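PDB 4FAJ: PrgZ from Enterococcus faecalis, which serves as a membrane-anchored extracellular substrate-binding protein that binds a peptide pheromone and probably hands peptides on for transport across the membrane. Local coordinates for residues M320-G328 / F483-Y494; T411-D419 / G440-P449. All coordinates share one frame; numbering follows the deposited sequence. Where two conformers were deposited one is given.

Contact 1: residues M320-G328 / F483-Y494; sequences MFLEMNQTG and FETNSPMNHGGY
E323 and H491 meet obliquely, carboxylate and imidazole planes 46° apart. Its CG anti to the carbonyl carbon (chi1 -70°), E323 extends its chain to the ring. ND1 of H491 donates to OE2 of E323 over 2.8 Å in a nearly straight bond; OE2 lies in the ring plane and accepts the N-H on its syn lone pair. The hydroxyl of S467 also bonds to OE2, while a water joins OE1 to N490 OD1 and to the backbone N of G492, engaging both oxygens of this buried carboxylate. In this solute-binding fold the loop between helices 477-480 and 497-502, which includes the type I turns S487-N490 and N490-G493, lies against the end of strand 311-324. Past the strand, Q326 N bonds to G492 O at 2.8 Å, and G492 CA comes within 3.2 Å of M324 O, leaving no room for a side chain. Q326 runs alongside Y494, its OE1 at the ring edge, 3.7 Å from Y494 CD1; its NE2 is held by M324 O and G526 O. Nearer the start of 320-328, F483 points its CZ edge at the face of F321, a T-shaped pair with planes 83° apart and their CZ atoms 4.1 Å apart.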
loop_
_atom_site.group_PDB
_atom_site.type_symbol
_atom_site.label_atom_id
_atom_site.label_comp_id
_atom_site.label_asym_id
_atom_site.label_seq_id
_atom_site.Cartn_x
_atom_site.Cartn_y
_atom_site.Cartn_z
ATOM N N MET A 320 9.686 0.539 -4.351
ATOM C CA MET A 320 9.554 1.904 -4.885
ATOM C C MET A 320 9.916 1.895 -6.382
ATOM O O MET A 320 10.935 1.317 -6.786
ATOM C CB MET A 320 10.446 2.894 -4.123
ATOM C CG MET A 320 10.007 3.188 -2.704
ATOM S SD MET A 320 8.361 3.935 -2.555
ATOM C CE MET A 320 8.531 5.415 -3.560
ATOM N N PHE A 321 9.055 2.524 -7.190
ATOM C CA PHE A 321 9.181 2.550 -8.650
ATOM C C PHE A 321 9.422 3.963 -9.173
ATOM O O PHE A 321 9.128 4.943 -8.485
ATOM C CB PHE A 321 7.879 2.096 -9.319
ATOM C CG PHE A 321 7.400 0.735 -8.923
ATOM C CD1 PHE A 321 7.989 -0.407 -9.448
ATOM C CD2 PHE A 321 6.288 0.591 -8.105
ATOM C CE1 PHE A 321 7.518 -1.669 -9.117
ATOM C CE2 PHE A 321 5.808 -0.679 -7.764
ATOM C CZ PHE A 321 6.426 -1.802 -8.262
ATOM N N LEU A 322 9.939 4.047 -10.405
ATOM C CA LEU A 322 9.650 5.168 -11.296
ATOM C C LEU A 322 8.507 4.714 -12.186
ATOM O O LEU A 322 8.682 3.836 -13.058
ATOM C CB LEU A 322 10.851 5.560 -12.167
ATOM C CG LEU A 322 11.937 6.412 -11.534
ATOM C CD1 LEU A 322 12.996 6.753 -12.557
ATOM C CD2 LEU A 322 11.375 7.685 -10.950
ATOM N N GLU A 323 7.317 5.252 -11.929
ATOM C CA GLU A 323 6.200 5.043 -12.822
ATOM C C GLU A 323 6.345 6.016 -13.978
ATOM O O GLU A 323 6.844 7.127 -13.802
ATOM C CB GLU A 323 4.867 5.247 -12.107
ATOM C CG GLU A 323 4.555 4.159 -11.116
ATOM C CD GLU A 323 3.094 4.154 -10.690
ATOM O OE1 GLU A 323 2.250 3.672 -11.482
ATOM O OE2 GLU A 323 2.803 4.603 -9.563
ATOM N N MET A 324 5.904 5.591 -15.156
ATOM C CA MET A 324 6.135 6.329 -16.392
ATOM C C MET A 324 4.827 6.478 -17.161
ATOM O O MET A 324 4.156 5.480 -17.442
ATOM C CB MET A 324 7.142 5.574 -17.256
ATOM C CG MET A 324 8.573 5.625 -16.740
ATOM S SD MET A 324 9.694 4.468 -17.583
ATOM C CE MET A 324 8.944 2.907 -17.188
ATOM N N ASN A 325 4.479 7.715 -17.505
ATOM C CA ASN A 325 3.272 8.005 -18.282
ATOM C C ASN A 325 3.419 7.563 -19.737
ATOM O O ASN A 325 4.101 8.213 -20.534
ATOM C CB ASN A 325 2.947 9.498 -18.214
ATOM C CG ASN A 325 1.584 9.836 -18.811
ATOM O OD1 ASN A 325 1.089 9.141 -19.710
ATOM N ND2 ASN A 325 0.978 10.921 -18.319
ATOM N N GLN A 326 2.759 6.459 -20.066
ATOM C CA GLN A 326 2.848 5.821 -21.382
ATOM C C GLN A 326 1.502 5.873 -22.128
ATOM O O GLN A 326 1.211 5.012 -22.950
ATOM C CB GLN A 326 3.290 4.351 -21.223
ATOM C CG GLN A 326 4.658 4.170 -20.539
ATOM C CD GLN A 326 4.800 2.831 -19.818
ATOM O OE1 GLN A 326 4.950 1.770 -20.458
ATOM N NE2 GLN A 326 4.744 2.866 -18.484
ATOM N N THR A 327 0.690 6.887 -21.850
ATOM C CA THR A 327 -0.603 7.035 -22.523
ATOM C C THR A 327 -0.468 7.510 -23.976
ATOM O O THR A 327 -1.385 7.327 -24.789
ATOM C CB THR A 327 -1.509 8.012 -21.751
ATOM O OG1 THR A 327 -0.819 9.255 -21.570
ATOM C CG2 THR A 327 -1.875 7.429 -20.406
ATOM N N GLY A 328 0.676 8.107 -24.305
ATOM C CA GLY A 328 0.883 8.735 -25.606
ATOM C C GLY A 328 1.085 10.235 -25.475
ATOM O O GLY A 328 1.687 10.858 -26.350
ATOM N N PHE A 483 -0.493 -3.579 -12.885
ATOM C CA PHE A 483 -0.101 -3.254 -14.241
ATOM C C PHE A 483 -1.034 -3.828 -15.297
ATOM O O PHE A 483 -0.754 -3.718 -16.496
ATOM C CB PHE A 483 1.374 -3.638 -14.439
ATOM C CG PHE A 483 2.256 -2.986 -13.417
ATOM C CD1 PHE A 483 2.541 -1.627 -13.508
ATOM C CD2 PHE A 483 2.689 -3.686 -12.302
ATOM C CE1 PHE A 483 3.306 -0.992 -12.526
ATOM C CE2 PHE A 483 3.450 -3.061 -11.324
ATOM C CZ PHE A 483 3.755 -1.717 -11.437
ATOM N N GLU A 484 -2.138 -4.424 -14.857
ATOM C CA GLU A 484 -3.184 -4.855 -15.770
ATOM C C GLU A 484 -3.820 -3.635 -16.436
ATOM O O GLU A 484 -3.951 -2.574 -15.815
ATOM C CB GLU A 484 -4.229 -5.672 -15.015
ATOM C CG GLU A 484 -5.606 -5.657 -15.622
ATOM C CD GLU A 484 -6.654 -6.097 -14.628
ATOM O OE1 GLU A 484 -7.436 -5.228 -14.162
ATOM O OE2 GLU A 484 -6.675 -7.301 -14.294
ATOM N N THR A 485 -4.209 -3.799 -17.697
ATOM C CA THR A 485 -4.632 -2.695 -18.543
ATOM C C THR A 485 -5.487 -1.618 -17.881
ATOM O O THR A 485 -5.072 -0.464 -17.815
ATOM C CB THR A 485 -5.297 -3.208 -19.837
ATOM O OG1 THR A 485 -4.280 -3.742 -20.687
ATOM C CG2 THR A 485 -6.020 -2.076 -20.572
ATOM N N ASN A 486 -6.674 -1.911 -17.394
ATOM C CA ASN A 486 -7.393 -0.747 -16.826
ATOM C C ASN A 486 -7.492 -0.775 -15.297
ATOM O O ASN A 486 -8.469 -0.314 -14.723
ATOM C CB ASN A 486 -8.727 -0.491 -17.546
ATOM C CG ASN A 486 -8.537 0.133 -18.941
ATOM O OD1 ASN A 486 -7.804 1.118 -19.121
ATOM N ND2 ASN A 486 -9.205 -0.438 -19.930
ATOM N N SER A 487 -6.439 -1.274 -14.647
ATOM C CA SER A 487 -6.349 -1.234 -13.185
ATOM C C SER A 487 -6.257 0.216 -12.663
ATOM O O SER A 487 -5.496 1.019 -13.191
ATOM C CB SER A 487 -5.138 -2.029 -12.695
ATOM O OG SER A 487 -4.828 -1.713 -11.343
ATOM N N PRO A 488 -7.018 0.545 -11.605
ATOM C CA PRO A 488 -6.932 1.885 -10.994
ATOM C C PRO A 488 -5.537 2.270 -10.492
ATOM O O PRO A 488 -5.226 3.458 -10.383
ATOM C CB PRO A 488 -7.883 1.779 -9.797
ATOM C CG PRO A 488 -8.824 0.732 -10.143
ATOM C CD PRO A 488 -8.051 -0.275 -10.950
ATOM N N MET A 489 -4.720 1.272 -10.151
ATOM C CA MET A 489 -3.353 1.508 -9.681
ATOM C C MET A 489 -2.321 1.608 -10.810
ATOM O O MET A 489 -1.146 1.867 -10.546
ATOM C CB MET A 489 -2.944 0.407 -8.690
ATOM C CG MET A 489 -3.837 0.323 -7.449
ATOM S SD MET A 489 -3.808 1.850 -6.490
ATOM C CE MET A 489 -5.267 2.679 -7.123
ATOM N N ASN A 490 -2.759 1.419 -12.055
ATOM C CA ASN A 490 -1.880 1.513 -13.226
ATOM C C ASN A 490 -1.755 2.979 -13.646
ATOM O O ASN A 490 -2.328 3.401 -14.639
ATOM C CB ASN A 490 -2.448 0.655 -14.371
ATOM C CG ASN A 490 -1.449 0.409 -15.495
ATOM O OD1 ASN A 490 -0.434 1.088 -15.604
ATOM N ND2 ASN A 490 -1.745 -0.583 -16.341
ATOM N N HIS A 491 -0.996 3.744 -12.869
ATOM C CA HIS A 491 -0.934 5.207 -13.029
ATOM C C HIS A 491 -0.314 5.628 -14.367
ATOM O O HIS A 491 -0.688 6.651 -14.942
ATOM C CB HIS A 491 -0.165 5.833 -11.855
ATOM C CG HIS A 491 -0.728 5.477 -10.514
ATOM N ND1 HIS A 491 0.043 4.974 -9.482
ATOM C CD2 HIS A 491 -1.998 5.525 -10.049
ATOM C CE1 HIS A 491 -0.734 4.747 -8.437
ATOM N NE2 HIS A 491 -1.976 5.062 -8.756
ATOM N N GLY A 492 0.635 4.828 -14.849
ATOM C CA GLY A 492 1.316 5.086 -16.112
ATOM C C GLY A 492 0.558 4.705 -17.377
ATOM O O GLY A 492 0.937 5.114 -18.473
ATOM N N GLY A 493 -0.511 3.930 -17.243
ATOM C CA GLY A 493 -1.278 3.483 -18.407
ATOM C C GLY A 493 -0.571 2.450 -19.273
ATOM O O GLY A 493 -0.789 2.395 -20.480
ATOM N N TYR A 494 0.288 1.635 -18.668
ATOM C CA TYR A 494 0.881 0.501 -19.378
ATOM C C TYR A 494 -0.210 -0.490 -19.800
ATOM O O TYR A 494 -1.113 -0.773 -19.022
ATOM C CB TYR A 494 1.909 -0.188 -18.479
ATOM C CG TYR A 494 2.410 -1.520 -18.979
ATOM C CD1 TYR A 494 3.427 -1.588 -19.926
ATOM C CD2 TYR A 494 1.888 -2.716 -18.486
ATOM C CE1 TYR A 494 3.906 -2.820 -20.376
ATOM C CE2 TYR A 494 2.361 -3.958 -18.942
ATOM C CZ TYR A 494 3.375 -3.993 -19.881
ATOM O OH TYR A 494 3.852 -5.206 -20.335
HETATM O O HOH W 1 1.940 2.290 -14.157
#

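Contact 2: residues T411-D419 / G440-P449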
loop_
_atom_site.group_PDB
_atom_site.type_symbol
_atom_site.label_atom_id
_atom_site.label_comp_id
_atom_site.label_asym_id
_atom_site.label_seq_id
_atom_site.Cartn_x
_atom_site.Cartn_y
_atom_site.Cartn_z
ATOM N N THR A 411 13.287 17.718 -24.754
ATOM C CA THR A 411 14.235 16.747 -24.214
ATOM C C THR A 411 14.291 16.945 -22.709
ATOM O O THR A 411 15.346 17.256 -22.142
ATOM C CB THR A 411 15.625 16.921 -24.832
ATOM O OG1 THR A 411 16.032 18.291 -24.715
ATOM C CG2 THR A 411 15.586 16.543 -26.286
ATOM N N SER A 412 13.129 16.770 -22.083
ATOM C CA SER A 412 12.941 17.066 -20.673
ATOM C C SER A 412 11.884 16.153 -20.044
ATOM O O SER A 412 10.852 15.864 -20.659
ATOM C CB SER A 412 12.527 18.530 -20.508
ATOM O OG SER A 412 11.940 18.758 -19.244
ATOM N N LEU A 413 12.152 15.717 -18.814
ATOM C CA LEU A 413 11.224 14.887 -18.061
ATOM C C LEU A 413 11.092 15.411 -16.641
ATOM O O LEU A 413 12.091 15.668 -15.975
ATOM C CB LEU A 413 11.706 13.440 -18.023
ATOM C CG LEU A 413 11.688 12.681 -19.344
ATOM C CD1 LEU A 413 12.278 11.299 -19.150
ATOM C CD2 LEU A 413 10.276 12.594 -19.914
ATOM N N ASP A 414 9.857 15.563 -16.183
ATOM C CA ASP A 414 9.599 15.943 -14.807
ATOM C C ASP A 414 9.427 14.709 -13.917
ATOM O O ASP A 414 8.841 13.712 -14.340
ATOM C CB ASP A 414 8.348 16.804 -14.702
ATOM C CG ASP A 414 8.119 17.279 -13.289
ATOM O OD1 ASP A 414 8.983 18.027 -12.793
ATOM O OD2 ASP A 414 7.115 16.863 -12.665
ATOM N N LEU A 415 9.935 14.806 -12.688
ATOM C CA LEU A 415 9.873 13.730 -11.711
ATOM C C LEU A 415 9.142 14.201 -10.446
ATOM O O LEU A 415 9.667 15.021 -9.681
ATOM C CB LEU A 415 11.296 13.271 -11.360
ATOM C CG LEU A 415 11.448 12.199 -10.278
ATOM C CD1 LEU A 415 10.528 11.004 -10.542
ATOM C CD2 LEU A 415 12.899 11.751 -10.182
ATOM N N LEU A 416 7.934 13.686 -10.238
ATOM C CA LEU A 416 7.149 13.987 -9.041
ATOM C C LEU A 416 7.624 13.163 -7.850
ATOM O O LEU A 416 7.835 11.948 -7.960
ATOM C CB LEU A 416 5.655 13.709 -9.264
ATOM C CG LEU A 416 4.844 14.684 -10.109
ATOM C CD1 LEU A 416 3.360 14.313 -10.058
ATOM C CD2 LEU A 416 5.077 16.133 -9.660
ATOM N N VAL A 417 7.778 13.831 -6.714
ATOM C CA VAL A 417 8.153 13.182 -5.477
ATOM C C VAL A 417 7.397 13.824 -4.320
ATOM O O VAL A 417 6.981 14.983 -4.395
ATOM C CB VAL A 417 9.673 13.283 -5.210
ATOM C CG1 VAL A 417 10.473 12.669 -6.360
ATOM C CG2 VAL A 417 10.104 14.743 -4.970
ATOM N N SER A 418 7.222 13.053 -3.255
ATOM C CA SER A 418 6.679 13.570 -2.002
ATOM C C SER A 418 7.645 14.623 -1.433
ATOM O O SER A 418 8.851 14.539 -1.655
ATOM C CB SER A 418 6.483 12.422 -1.022
ATOM O OG SER A 418 6.100 12.899 0.262
ATOM N N ASP A 419 7.131 15.631 -0.729
ATOM C CA ASP A 419 8.008 16.725 -0.271
ATOM C C ASP A 419 8.758 16.459 1.055
ATOM O O ASP A 419 9.347 17.377 1.624
ATOM C CB ASP A 419 7.264 18.073 -0.247
ATOM C CG ASP A 419 6.028 18.059 0.621
ATOM O OD1 ASP A 419 5.751 17.033 1.273
ATOM O OD2 ASP A 419 5.325 19.093 0.644
ATOM N N GLY A 440 22.095 15.067 -22.498
ATOM C CA GLY A 440 21.189 16.049 -23.065
ATOM C C GLY A 440 19.821 16.066 -22.419
ATOM O O GLY A 440 19.102 17.052 -22.549
ATOM N N LEU A 441 19.451 14.989 -21.727
ATOM C CA LEU A 441 18.163 14.939 -21.045
ATOM C C LEU A 441 18.202 15.809 -19.795
ATOM O O LEU A 441 19.107 15.670 -18.967
ATOM C CB LEU A 441 17.817 13.508 -20.643
ATOM C CG LEU A 441 16.488 13.308 -19.901
ATOM C CD1 LEU A 441 15.301 13.464 -20.850
ATOM C CD2 LEU A 441 16.466 11.944 -19.231
ATOM N N LYS A 442 17.217 16.692 -19.655
ATOM C CA LYS A 442 17.030 17.432 -18.413
ATOM C C LYS A 442 15.950 16.755 -17.584
ATOM O O LYS A 442 14.870 16.468 -18.094
ATOM C CB LYS A 442 16.635 18.892 -18.689
ATOM C CG LYS A 442 16.577 19.747 -17.415
ATOM C CD LYS A 442 16.559 21.245 -17.695
ATOM C CE LYS A 442 15.193 21.725 -18.167
ATOM N NZ LYS A 442 15.204 23.179 -18.512
ATOM N N VAL A 443 16.241 16.511 -16.308
ATOM C CA VAL A 443 15.237 16.023 -15.367
ATOM C C VAL A 443 14.965 17.079 -14.294
ATOM O O VAL A 443 15.883 17.534 -13.617
ATOM C CB VAL A 443 15.675 14.701 -14.697
ATOM C CG1 VAL A 443 14.704 14.312 -13.590
ATOM C CG2 VAL A 443 15.790 13.590 -15.739
ATOM N N THR A 444 13.704 17.485 -14.167
ATOM C CA THR A 444 13.291 18.392 -13.103
ATOM C C THR A 444 12.685 17.562 -11.981
ATOM O O THR A 444 12.003 16.566 -12.240
ATOM C CB THR A 444 12.265 19.425 -13.608
ATOM O OG1 THR A 444 11.144 18.747 -14.193
ATOM C CG2 THR A 444 12.893 20.336 -14.649
ATOM N N VAL A 445 12.952 17.943 -10.739
ATOM C CA VAL A 445 12.357 17.269 -9.593
ATOM C C VAL A 445 11.319 18.187 -8.983
ATOM O O VAL A 445 11.627 19.341 -8.678
ATOM C CB VAL A 445 13.406 16.919 -8.535
ATOM C CG1 VAL A 445 12.736 16.256 -7.333
ATOM C CG2 VAL A 445 14.490 15.999 -9.129
ATOM N N THR A 446 10.097 17.682 -8.804
ATOM C CA THR A 446 8.991 18.492 -8.286
ATOM C C THR A 446 8.423 17.855 -7.012
ATOM O O THR A 446 7.617 16.929 -7.088
ATOM C CB THR A 446 7.885 18.659 -9.337
ATOM O OG1 THR A 446 8.464 19.168 -10.548
ATOM C CG2 THR A 446 6.798 19.612 -8.828
ATOM N N PRO A 447 8.871 18.331 -5.836
ATOM C CA PRO A 447 8.322 17.851 -4.571
ATOM C C PRO A 447 6.959 18.457 -4.267
ATOM O O PRO A 447 6.807 19.693 -4.284
ATOM C CB PRO A 447 9.347 18.328 -3.529
ATOM C CG PRO A 447 10.508 18.846 -4.302
ATOM C CD PRO A 447 9.990 19.267 -5.614
ATOM N N ILE A 448 5.985 17.600 -3.971
ATOM C CA ILE A 448 4.629 18.036 -3.689
ATOM C C ILE A 448 4.031 17.323 -2.479
ATOM O O ILE A 448 4.480 16.224 -2.101
ATOM C CB ILE A 448 3.682 17.841 -4.922
ATOM C CG1 ILE A 448 3.808 16.430 -5.508
ATOM C CG2 ILE A 448 3.988 18.877 -6.002
ATOM C CD1 ILE A 448 2.757 16.116 -6.552
ATOM N N PRO A 449 3.011 17.947 -1.860
ATOM C CA PRO A 449 2.278 17.320 -0.765
ATOM C C PRO A 449 1.551 16.046 -1.191
ATOM O O PRO A 449 1.171 15.904 -2.351
ATOM C CB PRO A 449 1.263 18.391 -0.360
ATOM C CG PRO A 449 1.795 19.647 -0.877
ATOM C CD PRO A 449 2.499 19.301 -2.138
HETATM O O HOH W 2 17.755 19.610 -22.368
#
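A beta-alpha-beta unit brings its two strands, 412-418 and 442-448, together as parallel neighbours, with helix 421-437 making the crossover between them. Backbone hydrogen bonds follow the alternating parallel pattern: L413, L415 and V417 each turn both N and O to the partner strand, which answers with N and O of K442, T444, T446 and I448. The ladder starts at T411 O, which accepts from K442 N, and fades at D419 N, whose bond to I448 O is weak.

On the face that carries D414, T444 and T446, a single carboxylate oxygen gathers two hydroxyls. OD1 of D414 accepts from T444 OG1 at 2.7 Å on its anti lone pair and from T446 OG1 at 2.6 Å on its syn lone pair. Both threonine side chains cross the aspartate at about a right angle. With CG trans to the backbone N (chi1 -176°), the carboxylate leans across to the neighbouring strand. The threonines reach it through different rotations: in T444 OG1 sits between the backbone N and the carbonyl carbon (chi1 56°), in T446 it is anti to the carbonyl carbon (chi1 -53°). Further along, L416 lies beside T446, its CD2 3.8 Å from T446 CB, and also meets I448 CD1 at 3.9 Å.

The face of L413, L415 and V417 is apolar: V417 CG2 packs 3.8 Å from V445 CG1 and also touches P447, while L413 CG rests 4.0 Å from L441 CD1. At the C-terminal end D419 packs its CB against P447 CB, and its OD1 forms a salt bridge with K278.

Strand 464-470 pairs in parallel with 412-418 along its other edge and packs against L413, L415 and V417. Helix 421-437 meets V443 and V445, and helix 450-459 sets F453 against L416 and I448.

Both contacts reach the same mixed sheet, contact 1 through strand 311-324 alone, and share strand 464-470 as a neighbour: it pairs antiparallel with 311-324 and parallel with 412-418. Their centres lie about 17 Å apart, and they touch where L322 CD2 packs 3.4 Å from L415 CD1. Contact 1 is the more buried. There a loop meets a strand end with a single direct backbone bond, so polar groups, a water and an aromatic pair do the joining. Contact 2 is partly exposed and almost wholly regular: a continuous backbone ladder carries it, and side chains add a polar face and an apolar one. M320 and M489 of contact 1 and S418 of contact 2 pack on the bound peptide.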